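PDB 4Z6M: homoprotocatechuate 2,3-dioxygenase from Brevibacterium fuscum, which uses a non-haem iron(II) ion and molecular oxygen to cleave the aromatic ring of homoprotocatechuate. Local coordinates for residues 21-26 with 70-76; 28-32 with 46-51. The protein carries 1 engineered substitution. One frame throughout, in Å; residues are numbered along the deposited sequence.

Contact 1: residues 21-26 with 70-76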
loop_
_atom_site.group_PDB
_atom_site.type_symbol
_atom_site.label_atom_id
_atom_site.label_comp_id
_atom_site.label_asym_id
_atom_site.label_seq_id
_atom_site.Cartn_x
_atom_site.Cartn_y
_atom_site.Cartn_z
ATOM N N ALA A 21 -28.139 -5.732 4.267
ATOM C CA ALA A 21 -28.714 -6.973 4.778
ATOM C C ALA A 21 -29.204 -6.755 6.202
ATOM O O ALA A 21 -28.595 -6.026 6.968
ATOM C CB ALA A 21 -27.724 -8.119 4.742
ATOM N N GLU A 22 -30.285 -7.454 6.548
ATOM C CA GLU A 22 -30.743 -7.572 7.934
ATOM C C GLU A 22 -30.440 -8.996 8.399
ATOM O O GLU A 22 -30.968 -9.965 7.826
ATOM C CB GLU A 22 -32.250 -7.274 8.042
ATOM C CG GLU A 22 -32.716 -7.305 9.487
ATOM C CD GLU A 22 -34.189 -7.012 9.696
ATOM O OE1 GLU A 22 -34.959 -6.899 8.708
ATOM O OE2 GLU A 22 -34.567 -6.845 10.889
ATOM N N LEU A 23 -29.541 -9.108 9.375
ATOM C CA LEU A 23 -29.156 -10.359 9.997
ATOM C C LEU A 23 -29.760 -10.455 11.380
ATOM O O LEU A 23 -29.626 -9.530 12.178
ATOM C CB LEU A 23 -27.632 -10.469 10.103
ATOM C CG LEU A 23 -26.839 -10.434 8.792
ATOM C CD1 LEU A 23 -25.353 -10.484 9.112
ATOM C CD2 LEU A 23 -27.211 -11.569 7.857
ATOM N N VAL A 24 -30.354 -11.610 11.686
ATOM C CA VAL A 24 -30.740 -11.919 13.051
ATOM C C VAL A 24 -29.535 -12.490 13.762
ATOM O O VAL A 24 -28.831 -13.366 13.240
ATOM C CB VAL A 24 -31.946 -12.880 13.119
ATOM C CG1 VAL A 24 -32.291 -13.190 14.563
ATOM C CG2 VAL A 24 -33.144 -12.256 12.406
ATOM N N VAL A 25 -29.281 -11.947 14.944
ATOM C CA VAL A 25 -28.165 -12.339 15.812
ATOM C C VAL A 25 -28.701 -12.709 17.190
ATOM O O VAL A 25 -29.756 -12.235 17.582
ATOM C CB VAL A 25 -27.108 -11.218 15.924
ATOM C CG1 VAL A 25 -26.579 -10.878 14.538
ATOM C CG2 VAL A 25 -27.671 -9.979 16.625
ATOM N N THR A 26 -27.982 -13.562 17.919
ATOM C CA THR A 26 -28.504 -14.105 19.178
ATOM C C THR A 26 -28.104 -13.297 20.407
ATOM O O THR A 26 -28.824 -13.306 21.410
ATOM C CB THR A 26 -28.092 -15.578 19.400
ATOM O OG1 THR A 26 -26.667 -15.721 19.357
ATOM C CG2 THR A 26 -28.792 -16.479 18.364
ATOM N N PRO A 70 -34.186 -15.227 18.168
ATOM C CA PRO A 70 -33.867 -16.499 18.790
ATOM C C PRO A 70 -32.960 -17.411 17.970
ATOM O O PRO A 70 -32.223 -18.219 18.551
ATOM C CB PRO A 70 -35.250 -17.138 18.993
ATOM C CG PRO A 70 -36.140 -16.482 17.977
ATOM C CD PRO A 70 -35.619 -15.087 17.850
ATOM N N VAL A 71 -33.010 -17.263 16.647
ATOM C CA VAL A 71 -32.278 -18.122 15.732
ATOM C C VAL A 71 -31.547 -17.219 14.740
ATOM O O VAL A 71 -32.165 -16.477 13.967
ATOM C CB VAL A 71 -33.199 -19.105 14.978
ATOM C CG1 VAL A 71 -32.411 -19.957 13.987
ATOM C CG2 VAL A 71 -33.913 -20.006 15.975
ATOM N N ALA A 72 -30.226 -17.310 14.744
ATOM C CA ALA A 72 -29.415 -16.547 13.795
ATOM C C ALA A 72 -29.707 -16.940 12.352
ATOM O O ALA A 72 -29.773 -18.133 12.027
ATOM C CB ALA A 72 -27.944 -16.759 14.085
ATOM N N ALA A 73 -29.924 -15.945 11.502
ATOM C CA ALA A 73 -30.435 -16.159 10.146
ATOM C C ALA A 73 -30.411 -14.863 9.359
ATOM O O ALA A 73 -30.396 -13.780 9.962
ATOM C CB ALA A 73 -31.852 -16.707 10.183
ATOM N N LEU A 74 -30.428 -14.959 8.029
ATOM C CA LEU A 74 -30.733 -13.804 7.187
ATOM C C LEU A 74 -32.235 -13.498 7.261
ATOM O O LEU A 74 -33.049 -14.373 6.980
ATOM C CB LEU A 74 -30.348 -14.104 5.742
ATOM C CG LEU A 74 -30.775 -13.020 4.728
ATOM C CD1 LEU A 74 -29.934 -11.753 4.871
ATOM C CD2 LEU A 74 -30.734 -13.532 3.308
ATOM N N LYS A 75 -32.589 -12.272 7.656
ATOM C CA LYS A 75 -33.984 -11.822 7.623
ATOM C C LYS A 75 -34.362 -11.164 6.303
ATOM O O LYS A 75 -35.474 -11.362 5.806
ATOM C CB LYS A 75 -34.278 -10.887 8.815
ATOM C CG LYS A 75 -35.727 -10.489 8.960
ATOM C CD LYS A 75 -36.049 -9.977 10.345
ATOM C CE LYS A 75 -37.511 -9.538 10.383
ATOM N NZ LYS A 75 -38.053 -9.547 11.760
ATOM N N ALA A 76 -33.424 -10.409 5.704
ATOM C CA ALA A 76 -33.692 -9.781 4.410
ATOM C C ALA A 76 -32.400 -9.359 3.761
ATOM O O ALA A 76 -31.490 -8.858 4.432
ATOM C CB ALA A 76 -34.574 -8.563 4.563
HETATM O O HOH W 1 -36.940 -6.778 11.866
#

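Contact 2: residues 28-32 with 46-51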
loop_
_atom_site.group_PDB
_atom_site.type_symbol
_atom_site.label_atom_id
_atom_site.label_comp_id
_atom_site.label_asym_id
_atom_site.label_seq_id
_atom_site.Cartn_x
_atom_site.Cartn_y
_atom_site.Cartn_z
ATOM N N LEU A 28 -26.811 -9.480 21.016
ATOM C CA LEU A 28 -26.602 -8.217 20.330
ATOM C C LEU A 28 -25.293 -7.554 20.746
ATOM O O LEU A 28 -24.578 -7.002 19.910
ATOM C CB LEU A 28 -27.793 -7.297 20.552
ATOM C CG LEU A 28 -27.934 -6.080 19.648
ATOM C CD1 LEU A 28 -28.260 -6.479 18.224
ATOM C CD2 LEU A 28 -29.039 -5.210 20.215
ATOM N N ALA A 29 -24.937 -7.629 22.026
ATOM C CA ALA A 29 -23.667 -7.040 22.479
ATOM C C ALA A 29 -22.430 -7.711 21.899
ATOM O O ALA A 29 -21.465 -7.037 21.533
ATOM C CB ALA A 29 -23.578 -7.017 23.999
ATOM N N LYS A 30 -22.463 -9.037 21.809
ATOM C CA LYS A 30 -21.339 -9.766 21.235
ATOM C C LYS A 30 -21.231 -9.422 19.747
ATOM O O LYS A 30 -20.135 -9.214 19.219
ATOM C CB LYS A 30 -21.499 -11.278 21.431
ATOM C CG LYS A 30 -21.233 -11.718 22.867
ATOM C CD LYS A 30 -21.235 -13.235 22.968
ATOM C CE LYS A 30 -20.313 -13.754 24.063
ATOM N NZ LYS A 30 -20.207 -15.248 23.959
ATOM N N SER A 31 -22.374 -9.350 19.072
ATOM C CA SER A 31 -22.365 -8.955 17.663
ATOM C C SER A 31 -21.868 -7.524 17.475
ATOM O O SER A 31 -21.087 -7.241 16.568
ATOM C CB SER A 31 -23.737 -9.152 17.045
ATOM O OG SER A 31 -24.093 -10.521 17.116
ATOM N N ARG A 32 -22.275 -6.618 18.365
ATOM C CA ARG A 32 -21.762 -5.241 18.314
ATOM C C ARG A 32 -20.251 -5.207 18.461
ATOM O O ARG A 32 -19.562 -4.469 17.746
ATOM C CB ARG A 32 -22.389 -4.389 19.431
ATOM C CG ARG A 32 -22.175 -2.894 19.201
ATOM C CD ARG A 32 -22.665 -2.067 20.393
ATOM N NE ARG A 32 -22.703 -0.636 20.118
ATOM C CZ ARG A 32 -21.631 0.144 20.071
ATOM N NH1 ARG A 32 -20.422 -0.349 20.310
ATOM N NH2 ARG A 32 -21.778 1.438 19.820
ATOM N N GLU A 46 -28.894 2.758 17.213
ATOM C CA GLU A 46 -28.995 1.511 17.970
ATOM C C GLU A 46 -29.945 1.653 19.140
ATOM O O GLU A 46 -30.142 2.738 19.683
ATOM C CB GLU A 46 -27.620 1.008 18.441
ATOM C CG GLU A 46 -26.884 1.912 19.376
ATOM C CD GLU A 46 -25.515 1.385 19.761
ATOM O OE1 GLU A 46 -25.372 0.160 19.968
ATOM O OE2 GLU A 46 -24.579 2.211 19.854
ATOM N N ASP A 47 -30.508 0.517 19.512
ATOM C CA ASP A 47 -31.285 0.390 20.735
ATOM C C ASP A 47 -31.030 -0.993 21.338
ATOM O O ASP A 47 -29.999 -1.619 21.061
ATOM C CB ASP A 47 -32.762 0.755 20.475
ATOM C CG ASP A 47 -33.462 -0.168 19.477
ATOM O OD1 ASP A 47 -33.025 -1.326 19.289
ATOM O OD2 ASP A 47 -34.472 0.276 18.855
ATOM N N GLU A 48 -31.937 -1.461 22.195
ATOM C CA GLU A 48 -31.726 -2.723 22.865
ATOM C C GLU A 48 -31.968 -3.944 21.981
ATOM O O GLU A 48 -31.632 -5.067 22.373
ATOM C CB GLU A 48 -32.631 -2.802 24.106
ATOM C CG GLU A 48 -32.432 -1.666 25.106
ATOM C CD GLU A 48 -31.095 -1.721 25.825
ATOM O OE1 GLU A 48 -30.378 -2.748 25.720
ATOM O OE2 GLU A 48 -30.766 -0.737 26.540
ATOM N N ASN A 49 -32.637 -3.730 20.854
ATOM C CA ASN A 49 -33.016 -4.811 19.946
ATOM C C ASN A 49 -32.290 -4.833 18.601
ATOM O O ASN A 49 -32.228 -5.886 17.963
ATOM C CB ASN A 49 -34.509 -4.712 19.677
ATOM C CG ASN A 49 -35.313 -5.071 20.897
ATOM O OD1 ASN A 49 -35.203 -6.178 21.392
ATOM N ND2 ASN A 49 -36.066 -4.141 21.414
ATOM N N GLN A 50 -31.764 -3.678 18.167
ATOM C CA GLN A 50 -31.178 -3.572 16.830
ATOM C C GLN A 50 -29.995 -2.625 16.824
ATOM O O GLN A 50 -29.944 -1.664 17.582
ATOM C CB GLN A 50 -32.191 -3.033 15.817
ATOM C CG GLN A 50 -33.394 -3.928 15.571
ATOM C CD GLN A 50 -34.300 -3.358 14.492
ATOM O OE1 GLN A 50 -34.772 -2.229 14.589
ATOM N NE2 GLN A 50 -34.525 -4.129 13.449
ATOM N N ILE A 51 -29.060 -2.909 15.936
ATOM C CA ILE A 51 -27.962 -2.008 15.621
ATOM C C ILE A 51 -27.921 -1.807 14.131
ATOM O O ILE A 51 -27.927 -2.772 13.366
ATOM C CB ILE A 51 -26.609 -2.567 16.109
ATOM C CG1 ILE A 51 -26.681 -2.844 17.623
ATOM C CG2 ILE A 51 -25.480 -1.609 15.762
ATOM C CD1 ILE A 51 -25.527 -3.645 18.146
#

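Contact 1: residues 21-26 with 70-76
E22 and K75 run side by side, pointing the same way, at a classic beta bulge between two antiparallel strands of a sheet: K75 and A76 both sit opposite E22. The carbonyl E22 O therefore accepts two backbone bonds, from K75 N at 2.8 Å and from A76 N at 3.3 Å, the latter in the carbonyl plane on a lone pair. E22 N closes the ring by donating to A76 O at 2.8 Å.

Both side chains leave with CG anti to the backbone N (chi1 -176° in E22, -174° in K75) and stay extended, so the methylenes of the lysine lie alongside the carboxylate. K75 CD comes to 3.5 Å from E22 OE2. The charged ends, however, stop short of a salt bridge, with K75 NZ 4.5 Å from E22 OE2; a water that donates to E22 OE2 and accepts from K75 NZ spans the gap. The carboxylate also has protein partners beyond the two segments: OE1 forms a salt bridge with R117 and OE2 bonds T67 OG1.

V24 lies on the same face of the sheet as E22. Its CG2 meets K75 CB at an angle, and its CG1 packs against the carbonyl oxygen of V71, where the chain leads into strand 73-81. V24 N donates to A73 O, while A73 N returns a longer bond to V24 O.

The other face belongs to L23 and L74, a non-hydrogen-bonded pair. Both also touch L212 of strand 211-218, which places this apolar patch against the second sheet of the glyoxalase-type fold. Within the pair, the contact is made by branch ends, L23 CD2 lying 4.0 Å from L74 CD1.

Contact 2: residues 28-32 with 46-51
L28, I51 and R32 bury the most surface where the first turn of helix 28-38 packs against the hairpin of strands 42-46 and 50-54. L28 and I51 reach past one another in opposite directions: L28 CG lies 3.7 Å from I51 CD1, and L28 CD1 touches the same methyl. The other branch, CD2, drops onto the backbone of the turn, 3.4 Å from E48 O, and also meets N49 and Q50 along the main chain.

With CG1 anti to the carbonyl carbon (chi1 -57°) and the chain extended beyond it (chi2 168°), I51 brings CD1 between L28 and R32, one helical turn apart. There the methyl packs against the CB and CG of R32, 3.5 Å from R32 CB, the two side chains crossing at about a right angle.

R32 stays extended from CG to NE and runs past this methyl to reach E46. Guanidinium and carboxylate meet edge to edge, their planes only 7° apart, in a side-on, two-pronged salt bridge: R32 NE to E46 OE1 at 2.8 Å and R32 NH2 to E46 OE2 at 2.9 Å. Each oxygen uses its syn lone pair, and the paired bonds fix how both flat groups are rotated.

The turn that L28 CD2 touches has its own brace. D47 OD1 accepts from N49 N, an Asx turn, and from Q50 N as well, while D47 N bonds Q50 O.

The contact thus sets the start of helix 28-38 on a hairpin at the edge of the first sheet, with strand 64-68 next in order beyond 50-54.

Overall arrangement
Contact 2 is nested in the chain loop that contact 1 closes, and their centres lie 12 Å apart. Both belong to the first glyoxalase-type module: contact 1 joins strands 15-25 and 73-81 within its sheet, while contact 2 packs the following helix against the sheet's edge. They touch directly at V25 CB and S31 OG, 3.3 Å apart, and by packing alone at E22 OE2 and Q50 NE2, 3.7 Å apart. T67 OG1 bonds both E22 OE2 and Q50 NE2, while Q50 OE1 bonds Y52 OH. The iron, bound by H155, H214 and E267, belongs to the second module; the side chain of A21 in contact 1 is about 13 Å from it.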